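Local structure of succinate-semialdehyde dehydrogenase (Synechococcus sp., 4ITA) at residues R269-E274 with I379-D384; Y341-T346 with A364-V369; V251-R256 with L286-L291. The protein oxidises succinic semialdehyde to succinate, probably with NADP+ as hydride acceptor, and is held here with bound NADPH. One frame throughout, in Å; residues are numbered along the deposited sequence.

All three contacts build the seven-stranded mixed sheet of the aldehyde dehydrogenase catalytic domain and its two helical layers. All three are buried, contact 2 wholly, contacts 1 and 3 with partly exposed residues: Leu381, and Lys287 with Leu291. Contacts 1 and 2 share that sheet: strands 267-273 and 366-372 are neighbours, and Phe270 N lies 2.8 Å from Met368 O, probably hydrogen-bonded. Contact 1 fastens a helix to one face, chiefly through an arginine bonded to backbone carbonyls. Contact 2 lies within the sheet and relies on main-chain bonds. Contact 3 joins two helices over the other face by apolar packing. Its Arg256 reaches contact 2, where NH2 lies 2.8 Å from Val366 O.

Contact 1. Residues R269-E274 with I379-D384; sequences RFILHE and IALAND
Arg269 and Ile271 of strand 267-273 meet Leu381 and Ala382 near the C-terminal end of helix 375-383, a helix-on-sheet contact of the alpha/beta catalytic domain of aldehyde dehydrogenases. The helix belongs to a beta-alpha-beta crossover from strand 366-372 to strand 390-394, and its short segment runs antiparallel to the strand (174°), the axes 9.6 Å apart. The apolar part is small. Ile271 projects CD1 into the angle between the two helix residues, 3.6 Å from Ala382 CA and 4.0 Å from Leu381 CG. Leu381 also leans on Phe370 of the adjoining strand, and Pro236 of strand 235-239 touches Arg269, Ile271 and Ala382. Phe270 and Leu272 point to the other face, under helix 274-289.

The polar part belongs to Arg269. Its chain, bent at chi3 (-54°), lays the guanidinium edge-on to two successive carbonyls. NH2 donates to Ala382 O at 2.8 Å, while NE bonds Ser234 O, so this one group ties the helix end to the residue just before strand 235-239 and its rotation is fixed. The carbonyl-rich helix end would probably attract the positive charge. NH1 donates to Leu381 O at 3.0 Å with an N-H...O angle of 158°; that oxygen also accepts from Asp384 N, the two donors arriving from opposite faces of the carbonyl plane.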
loop_
_atom_site.group_PDB
_atom_site.type_symbol
_atom_site.label_atom_id
_atom_site.label_comp_id
_atom_site.label_asym_id
_atom_site.label_seq_id
_atom_site.Cartn_x
_atom_site.Cartn_y
_atom_site.Cartn_z
ATOM N N ARG A 269 11.357 -9.501 24.245
ATOM C CA ARG A 269 10.655 -9.561 25.526
ATOM C C ARG A 269 10.224 -10.994 25.794
ATOM O O ARG A 269 9.369 -11.538 25.095
ATOM C CB ARG A 269 9.441 -8.614 25.517
ATOM C CG ARG A 269 9.826 -7.123 25.402
ATOM C CD ARG A 269 8.599 -6.191 25.292
ATOM N NE ARG A 269 7.773 -6.640 24.182
ATOM C CZ ARG A 269 6.488 -6.967 24.250
ATOM N NH1 ARG A 269 5.783 -6.784 25.367
ATOM N NH2 ARG A 269 5.895 -7.449 23.164
ATOM N N PHE A 270 10.846 -11.602 26.800
ATOM C CA PHE A 270 10.542 -12.964 27.201
ATOM C C PHE A 270 9.439 -12.926 28.238
ATOM O O PHE A 270 9.581 -12.279 29.278
ATOM C CB PHE A 270 11.798 -13.641 27.755
ATOM C CG PHE A 270 12.825 -13.935 26.699
ATOM C CD1 PHE A 270 13.631 -12.928 26.192
ATOM C CD2 PHE A 270 12.951 -15.211 26.185
ATOM C CE1 PHE A 270 14.558 -13.200 25.196
ATOM C CE2 PHE A 270 13.880 -15.494 25.195
ATOM C CZ PHE A 270 14.682 -14.480 24.698
ATOM N N ILE A 271 8.332 -13.588 27.918
ATOM C CA ILE A 271 7.133 -13.570 28.745
ATOM C C ILE A 271 6.893 -14.984 29.246
ATOM O O ILE A 271 6.539 -15.882 28.485
ATOM C CB ILE A 271 5.943 -13.009 27.951
ATOM C CG1 ILE A 271 6.236 -11.549 27.568
ATOM C CG2 ILE A 271 4.659 -13.116 28.766
ATOM C CD1 ILE A 271 5.281 -10.956 26.546
ATOM N N LEU A 272 7.159 -15.184 30.535
ATOM C CA LEU A 272 7.252 -16.522 31.102
ATOM C C LEU A 272 6.097 -16.819 32.038
ATOM O O LEU A 272 5.844 -16.060 32.979
ATOM C CB LEU A 272 8.567 -16.659 31.877
ATOM C CG LEU A 272 9.825 -16.187 31.144
ATOM C CD1 LEU A 272 11.053 -16.396 32.025
ATOM C CD2 LEU A 272 9.979 -16.909 29.826
ATOM N N HIS A 273 5.398 -17.924 31.792
ATOM C CA HIS A 273 4.381 -18.370 32.741
ATOM C C HIS A 273 5.040 -18.673 34.090
ATOM O O HIS A 273 6.088 -19.323 34.141
ATOM C CB HIS A 273 3.656 -19.612 32.220
ATOM C CG HIS A 273 2.439 -19.962 33.014
ATOM N ND1 HIS A 273 2.505 -20.475 34.291
ATOM C CD2 HIS A 273 1.124 -19.853 32.716
ATOM C CE1 HIS A 273 1.278 -20.678 34.743
ATOM N NE2 HIS A 273 0.423 -20.304 33.808
ATOM N N GLU A 274 4.428 -18.203 35.177
ATOM C CA GLU A 274 5.017 -18.349 36.510
ATOM C C GLU A 274 5.378 -19.789 36.885
ATOM O O GLU A 274 6.321 -20.008 37.650
ATOM C CB GLU A 274 4.113 -17.724 37.578
ATOM C CG GLU A 274 2.727 -18.311 37.669
ATOM C CD GLU A 274 1.961 -17.778 38.864
ATOM O OE1 GLU A 274 0.878 -18.322 39.159
ATOM O OE2 GLU A 274 2.449 -16.824 39.507
ATOM N N ILE A 379 -1.061 -12.626 26.650
ATOM C CA ILE A 379 -1.442 -11.965 25.411
ATOM C C ILE A 379 -1.497 -10.446 25.587
ATOM O O ILE A 379 -0.993 -9.692 24.750
ATOM C CB ILE A 379 -2.775 -12.543 24.886
ATOM C CG1 ILE A 379 -2.552 -13.994 24.449
ATOM C CG2 ILE A 379 -3.323 -11.695 23.741
ATOM C CD1 ILE A 379 -3.821 -14.794 24.227
ATOM N N ALA A 380 -2.081 -9.986 26.687
ATOM C CA ALA A 380 -2.143 -8.554 26.943
ATOM C C ALA A 380 -0.746 -7.936 27.002
ATOM O O ALA A 380 -0.494 -6.876 26.423
ATOM C CB ALA A 380 -2.913 -8.269 28.229
ATOM N N LEU A 381 0.170 -8.593 27.710
ATOM C CA LEU A 381 1.511 -8.054 27.848
ATOM C C LEU A 381 2.245 -8.114 26.516
ATOM O O LEU A 381 2.947 -7.173 26.134
ATOM C CB LEU A 381 2.285 -8.810 28.932
ATOM C CG LEU A 381 3.723 -8.361 29.186
ATOM C CD1 LEU A 381 3.768 -6.887 29.530
ATOM C CD2 LEU A 381 4.320 -9.179 30.308
ATOM N N ALA A 382 2.076 -9.225 25.808
ATOM C CA ALA A 382 2.710 -9.391 24.500
ATOM C C ALA A 382 2.328 -8.272 23.538
ATOM O O ALA A 382 3.158 -7.798 22.754
ATOM C CB ALA A 382 2.359 -10.739 23.908
ATOM N N ASN A 383 1.074 -7.840 23.607
ATOM C CA ASN A 383 0.564 -6.826 22.690
ATOM C C ASN A 383 0.738 -5.388 23.179
ATOM O O ASN A 383 0.440 -4.450 22.444
ATOM C CB ASN A 383 -0.922 -7.063 22.399
ATOM C CG ASN A 383 -1.170 -8.314 21.590
ATOM O OD1 ASN A 383 -0.283 -8.801 20.892
ATOM N ND2 ASN A 383 -2.394 -8.832 21.664
ATOM N N ASP A 384 1.221 -5.218 24.409
ATOM C CA ASP A 384 1.281 -3.902 25.045
ATOM C C ASP A 384 2.531 -3.131 24.621
ATOM O O ASP A 384 3.361 -2.741 25.453
ATOM C CB ASP A 384 1.206 -4.049 26.572
ATOM C CG ASP A 384 0.993 -2.723 27.278
ATOM O OD1 ASP A 384 0.394 -1.816 26.668
ATOM O OD2 ASP A 384 1.434 -2.593 28.438
#

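Contact 2. Residues Y341-T346 with A364-V369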
loop_
_atom_site.group_PDB
_atom_site.type_symbol
_atom_site.label_atom_id
_atom_site.label_comp_id
_atom_site.label_asym_id
_atom_site.label_seq_id
_atom_site.Cartn_x
_atom_site.Cartn_y
_atom_site.Cartn_z
ATOM N N TYR A 341 32.961 -1.713 19.391
ATOM C CA TYR A 341 31.697 -1.315 20.008
ATOM C C TYR A 341 30.993 -2.474 20.720
ATOM O O TYR A 341 29.837 -2.781 20.422
ATOM C CB TYR A 341 30.768 -0.697 18.957
ATOM C CG TYR A 341 31.430 0.329 18.065
ATOM C CD1 TYR A 341 32.246 1.324 18.594
ATOM C CD2 TYR A 341 31.250 0.292 16.687
ATOM C CE1 TYR A 341 32.855 2.257 17.773
ATOM C CE2 TYR A 341 31.853 1.219 15.861
ATOM C CZ TYR A 341 32.650 2.198 16.409
ATOM O OH TYR A 341 33.251 3.120 15.581
ATOM N N PHE A 342 31.687 -3.103 21.665
ATOM C CA PHE A 342 31.205 -4.323 22.298
ATOM C C PHE A 342 30.258 -4.062 23.462
ATOM O O PHE A 342 30.556 -3.271 24.361
ATOM C CB PHE A 342 32.380 -5.192 22.760
ATOM C CG PHE A 342 33.078 -5.914 21.639
ATOM C CD1 PHE A 342 34.182 -5.354 21.007
ATOM C CD2 PHE A 342 32.636 -7.159 21.224
ATOM C CE1 PHE A 342 34.822 -6.022 19.976
ATOM C CE2 PHE A 342 33.266 -7.831 20.194
ATOM C CZ PHE A 342 34.365 -7.262 19.570
ATOM N N TYR A 343 29.112 -4.735 23.420
ATOM C CA TYR A 343 28.146 -4.755 24.515
ATOM C C TYR A 343 27.773 -6.214 24.779
ATOM O O TYR A 343 27.482 -6.957 23.843
ATOM C CB TYR A 343 26.903 -3.936 24.155
ATOM C CG TYR A 343 26.099 -3.528 25.363
ATOM C CD1 TYR A 343 26.355 -2.329 26.013
ATOM C CD2 TYR A 343 25.101 -4.345 25.871
ATOM C CE1 TYR A 343 25.641 -1.950 27.129
ATOM C CE2 TYR A 343 24.380 -3.975 26.995
ATOM C CZ TYR A 343 24.654 -2.777 27.616
ATOM O OH TYR A 343 23.929 -2.413 28.727
ATOM N N PRO A 344 27.807 -6.646 26.049
ATOM C CA PRO A 344 27.631 -8.069 26.359
ATOM C C PRO A 344 26.168 -8.500 26.385
ATOM O O PRO A 344 25.285 -7.666 26.603
ATOM C CB PRO A 344 28.207 -8.171 27.774
ATOM C CG PRO A 344 27.860 -6.860 28.379
ATOM C CD PRO A 344 28.038 -5.852 27.264
ATOM N N PRO A 345 25.910 -9.794 26.156
ATOM C CA PRO A 345 24.576 -10.346 26.414
ATOM C C PRO A 345 24.092 -9.922 27.794
ATOM O O PRO A 345 24.831 -10.027 28.775
ATOM C CB PRO A 345 24.819 -11.854 26.362
ATOM C CG PRO A 345 25.945 -11.995 25.371
ATOM C CD PRO A 345 26.844 -10.817 25.646
ATOM N N THR A 346 22.859 -9.437 27.857
ATOM C CA THR A 346 22.336 -8.808 29.057
ATOM C C THR A 346 20.911 -9.278 29.299
ATOM O O THR A 346 20.146 -9.470 28.355
ATOM C CB THR A 346 22.358 -7.271 28.910
ATOM O OG1 THR A 346 23.709 -6.820 28.773
ATOM C CG2 THR A 346 21.719 -6.569 30.108
ATOM N N ALA A 364 20.183 -4.817 20.322
ATOM C CA ALA A 364 21.409 -5.240 20.979
ATOM C C ALA A 364 21.020 -6.505 21.742
ATOM O O ALA A 364 19.832 -6.777 21.897
ATOM C CB ALA A 364 21.877 -4.148 21.941
ATOM N N PRO A 365 22.002 -7.282 22.238
ATOM C CA PRO A 365 21.621 -8.572 22.833
ATOM C C PRO A 365 21.152 -8.448 24.280
ATOM O O PRO A 365 21.774 -9.005 25.193
ATOM C CB PRO A 365 22.916 -9.382 22.752
ATOM C CG PRO A 365 23.998 -8.345 22.873
ATOM C CD PRO A 365 23.468 -7.127 22.146
ATOM N N VAL A 366 20.053 -7.725 24.472
ATOM C CA VAL A 366 19.552 -7.381 25.796
ATOM C C VAL A 366 18.116 -7.868 25.916
ATOM O O VAL A 366 17.219 -7.354 25.240
ATOM C CB VAL A 366 19.610 -5.850 26.036
ATOM C CG1 VAL A 366 19.074 -5.484 27.428
ATOM C CG2 VAL A 366 21.028 -5.335 25.849
ATOM N N ALA A 367 17.895 -8.866 26.766
ATOM C CA ALA A 367 16.566 -9.447 26.939
ATOM C C ALA A 367 15.843 -8.805 28.106
ATOM O O ALA A 367 16.419 -8.676 29.182
ATOM C CB ALA A 367 16.682 -10.932 27.176
ATOM N N MET A 368 14.590 -8.400 27.895
ATOM C CA MET A 368 13.701 -8.026 28.998
ATOM C C MET A 368 12.879 -9.254 29.376
ATOM O O MET A 368 12.370 -9.949 28.496
ATOM C CB MET A 368 12.770 -6.866 28.602
ATOM C CG MET A 368 13.460 -5.527 28.333
ATOM S SD MET A 368 12.339 -4.099 28.021
ATOM C CE MET A 368 12.163 -4.189 26.223
ATOM N N VAL A 369 12.751 -9.541 30.671
ATOM C CA VAL A 369 12.031 -10.734 31.113
ATOM C C VAL A 369 10.862 -10.351 32.010
ATOM O O VAL A 369 10.984 -9.469 32.861
ATOM C CB VAL A 369 12.970 -11.716 31.851
ATOM C CG1 VAL A 369 12.222 -12.985 32.258
ATOM C CG2 VAL A 369 14.157 -12.068 30.967
#
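Thr346 and Val366 form a parallel beta bridge, their CA atoms 4.5 Å apart: Thr346 N donates to Pro365 O (2.9 Å), and Thr346 O accepts from Ala367 N (2.8 Å), so Thr346 bonds to the residues before and after its bridge partner. Pro365 is the centre of an inverse gamma turn closed by Val366 N on Ala364 O, which leads the chain into strand 366-372. Its carbonyl oxygen also takes a CA-H...O contact from Pro345 CA at 3.3 Å. Beside the bridge, the side chains of Thr346 and Val366 lie parallel on one face of the sheet, with Thr346 CG2 3.9 Å from Val366 CG1. The pairing joins strands 346-349 and 366-372 in the mixed sheet of the catalytic domain; strand 328-331 pairs antiparallel with the other side of 346-349. On the same face Val366 CG2 touches Tyr343 CE2 obliquely at 3.8 Å, and the tyrosine ring continues onto Ser316 and Val319 of helix 309-325. The Thr346 hydroxyl, set beside its own backbone N (chi1 -63°), turns back along the chain: OG1 donates to Pro344 O at 2.8 Å and is itself bonded by Gly333 N. An alanine here would probably leave Pro344 O and Gly333 N without their hydroxyl partner and open a gap beside Val366 CG1. Ahead of the bridge, Pro365 CG rests 3.9 Å from Tyr343 O.

Contact 3. Residues V251-R256 with L286-L291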
loop_
_atom_site.group_PDB
_atom_site.type_symbol
_atom_site.label_atom_id
_atom_site.label_comp_id
_atom_site.label_asym_id
_atom_site.label_seq_id
_atom_site.Cartn_x
_atom_site.Cartn_y
_atom_site.Cartn_z
ATOM N N VAL A 251 16.573 -22.035 21.632
ATOM C CA VAL A 251 16.067 -21.262 20.509
ATOM C C VAL A 251 15.893 -19.787 20.883
ATOM O O VAL A 251 16.248 -18.905 20.105
ATOM C CB VAL A 251 14.758 -21.879 19.974
ATOM C CG1 VAL A 251 14.106 -20.962 18.956
ATOM C CG2 VAL A 251 15.042 -23.261 19.358
ATOM N N GLY A 252 15.384 -19.520 22.085
ATOM C CA GLY A 252 15.237 -18.153 22.549
ATOM C C GLY A 252 16.547 -17.403 22.644
ATOM O O GLY A 252 16.613 -16.207 22.359
ATOM N N THR A 253 17.594 -18.106 23.058
ATOM C CA THR A 253 18.915 -17.499 23.138
ATOM C C THR A 253 19.397 -17.104 21.749
ATOM O O THR A 253 19.884 -15.987 21.559
ATOM C CB THR A 253 19.926 -18.426 23.831
ATOM O OG1 THR A 253 19.500 -18.638 25.185
ATOM C CG2 THR A 253 21.317 -17.805 23.826
ATOM N N VAL A 254 19.240 -17.998 20.775
ATOM C CA VAL A 254 19.578 -17.661 19.397
ATOM C C VAL A 254 18.737 -16.479 18.919
ATOM O O VAL A 254 19.262 -15.532 18.335
ATOM C CB VAL A 254 19.392 -18.857 18.441
ATOM C CG1 VAL A 254 19.618 -18.421 16.984
ATOM C CG2 VAL A 254 20.346 -19.978 18.813
ATOM N N ALA A 255 17.435 -16.525 19.185
ATOM C CA ALA A 255 16.543 -15.477 18.697
ATOM C C ALA A 255 16.900 -14.084 19.240
ATOM O O ALA A 255 16.826 -13.101 18.511
ATOM C CB ALA A 255 15.107 -15.829 18.996
ATOM N N ARG A 256 17.314 -13.988 20.500
ATOM C CA ARG A 256 17.707 -12.689 21.042
ATOM C C ARG A 256 19.101 -12.258 20.593
ATOM O O ARG A 256 19.337 -11.073 20.356
ATOM C CB ARG A 256 17.613 -12.670 22.577
ATOM C CG ARG A 256 18.269 -11.449 23.258
ATOM C CD ARG A 256 17.467 -10.139 23.132
ATOM N NE ARG A 256 17.650 -9.474 21.836
ATOM C CZ ARG A 256 17.289 -8.218 21.572
ATOM N NH1 ARG A 256 17.492 -7.713 20.362
ATOM N NH2 ARG A 256 16.729 -7.460 22.502
ATOM N N LEU A 286 22.116 -18.908 32.205
ATOM C CA LEU A 286 23.264 -19.767 31.928
ATOM C C LEU A 286 23.682 -19.747 30.455
ATOM O O LEU A 286 24.870 -19.672 30.143
ATOM C CB LEU A 286 22.951 -21.197 32.377
ATOM C CG LEU A 286 22.792 -21.368 33.893
ATOM C CD1 LEU A 286 22.140 -22.711 34.206
ATOM C CD2 LEU A 286 24.136 -21.251 34.592
ATOM N N LYS A 287 22.708 -19.806 29.549
ATOM C CA LYS A 287 23.028 -19.827 28.125
ATOM C C LYS A 287 23.659 -18.501 27.686
ATOM O O LYS A 287 24.663 -18.481 26.971
ATOM C CB LYS A 287 21.780 -20.151 27.296
ATOM C CG LYS A 287 22.081 -20.761 25.935
ATOM C CD LYS A 287 22.675 -22.159 26.079
ATOM C CE LYS A 287 23.297 -22.643 24.775
ATOM N NZ LYS A 287 24.115 -23.880 24.966
ATOM N N PHE A 288 23.090 -17.385 28.133
ATOM C CA PHE A 288 23.641 -16.076 27.783
ATOM C C PHE A 288 25.052 -15.926 28.351
ATOM O O PHE A 288 25.934 -15.359 27.697
ATOM C CB PHE A 288 22.776 -14.941 28.338
ATOM C CG PHE A 288 21.581 -14.563 27.486
ATOM C CD1 PHE A 288 20.760 -15.522 26.914
ATOM C CD2 PHE A 288 21.247 -13.223 27.327
ATOM C CE1 PHE A 288 19.642 -15.147 26.164
ATOM C CE2 PHE A 288 20.132 -12.846 26.582
ATOM C CZ PHE A 288 19.332 -13.811 26.006
ATOM N N ALA A 289 25.257 -16.434 29.569
ATOM C CA ALA A 289 26.507 -16.221 30.292
ATOM C C ALA A 289 27.717 -16.831 29.594
ATOM O O ALA A 289 28.836 -16.348 29.750
ATOM C CB ALA A 289 26.391 -16.752 31.719
ATOM N N SER A 290 27.492 -17.885 28.818
ATOM C CA SER A 290 28.593 -18.597 28.184
ATOM C C SER A 290 28.727 -18.375 26.672
ATOM O O SER A 290 29.488 -19.070 26.001
ATOM C CB SER A 290 28.545 -20.080 28.557
ATOM O OG SER A 290 28.880 -20.241 29.928
ATOM N N LEU A 291 28.004 -17.392 26.141
ATOM C CA LEU A 291 28.205 -17.002 24.749
ATOM C C LEU A 291 29.612 -16.433 24.565
ATOM O O LEU A 291 30.120 -15.731 25.432
ATOM C CB LEU A 291 27.153 -15.978 24.320
ATOM C CG LEU A 291 25.724 -16.520 24.274
ATOM C CD1 LEU A 291 24.730 -15.393 24.023
ATOM C CD2 LEU A 291 25.586 -17.598 23.210
#
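Thr253 of helix 245-257 pushes its short side chain between Lys287 and Phe288 of helix 274-289. Its CB already meets both, 3.8 Å from Lys287 CG and 4.0 Å from Phe288 CE1. At the branch the two tips part. OG1, beside the backbone N (chi1 -63°), donates to Val249 O one turn back in its own helix, which satisfies this buried hydroxyl. The same oxygen lies in the plane of the Phe288 ring at its edge, 3.6 Å from CE1, and 3.4 Å from Lys287 CG, contacts without a hydrogen bond. CG2, anti to the backbone N, goes to the aliphatic stem of Lys287 and to Phe288 CD1 (3.9 Å), and reaches Leu291 CD1 at 4.2 Å just past the helix. One turn on, the methylenes of Arg256 take the far end of the ring, CG lying 3.8 Å from Phe288 CZ. The guanidinium then turns away to main-chain oxygens, NH2 bonding to Val366 O and NH1 to Leu362 O. Together these residues pack neighbouring helices over one sheet face: the helix of the beta-alpha-beta crossover from strand 235-239 to 267-273, and helix 274-289 that follows it, in the aldehyde dehydrogenase catalytic domain.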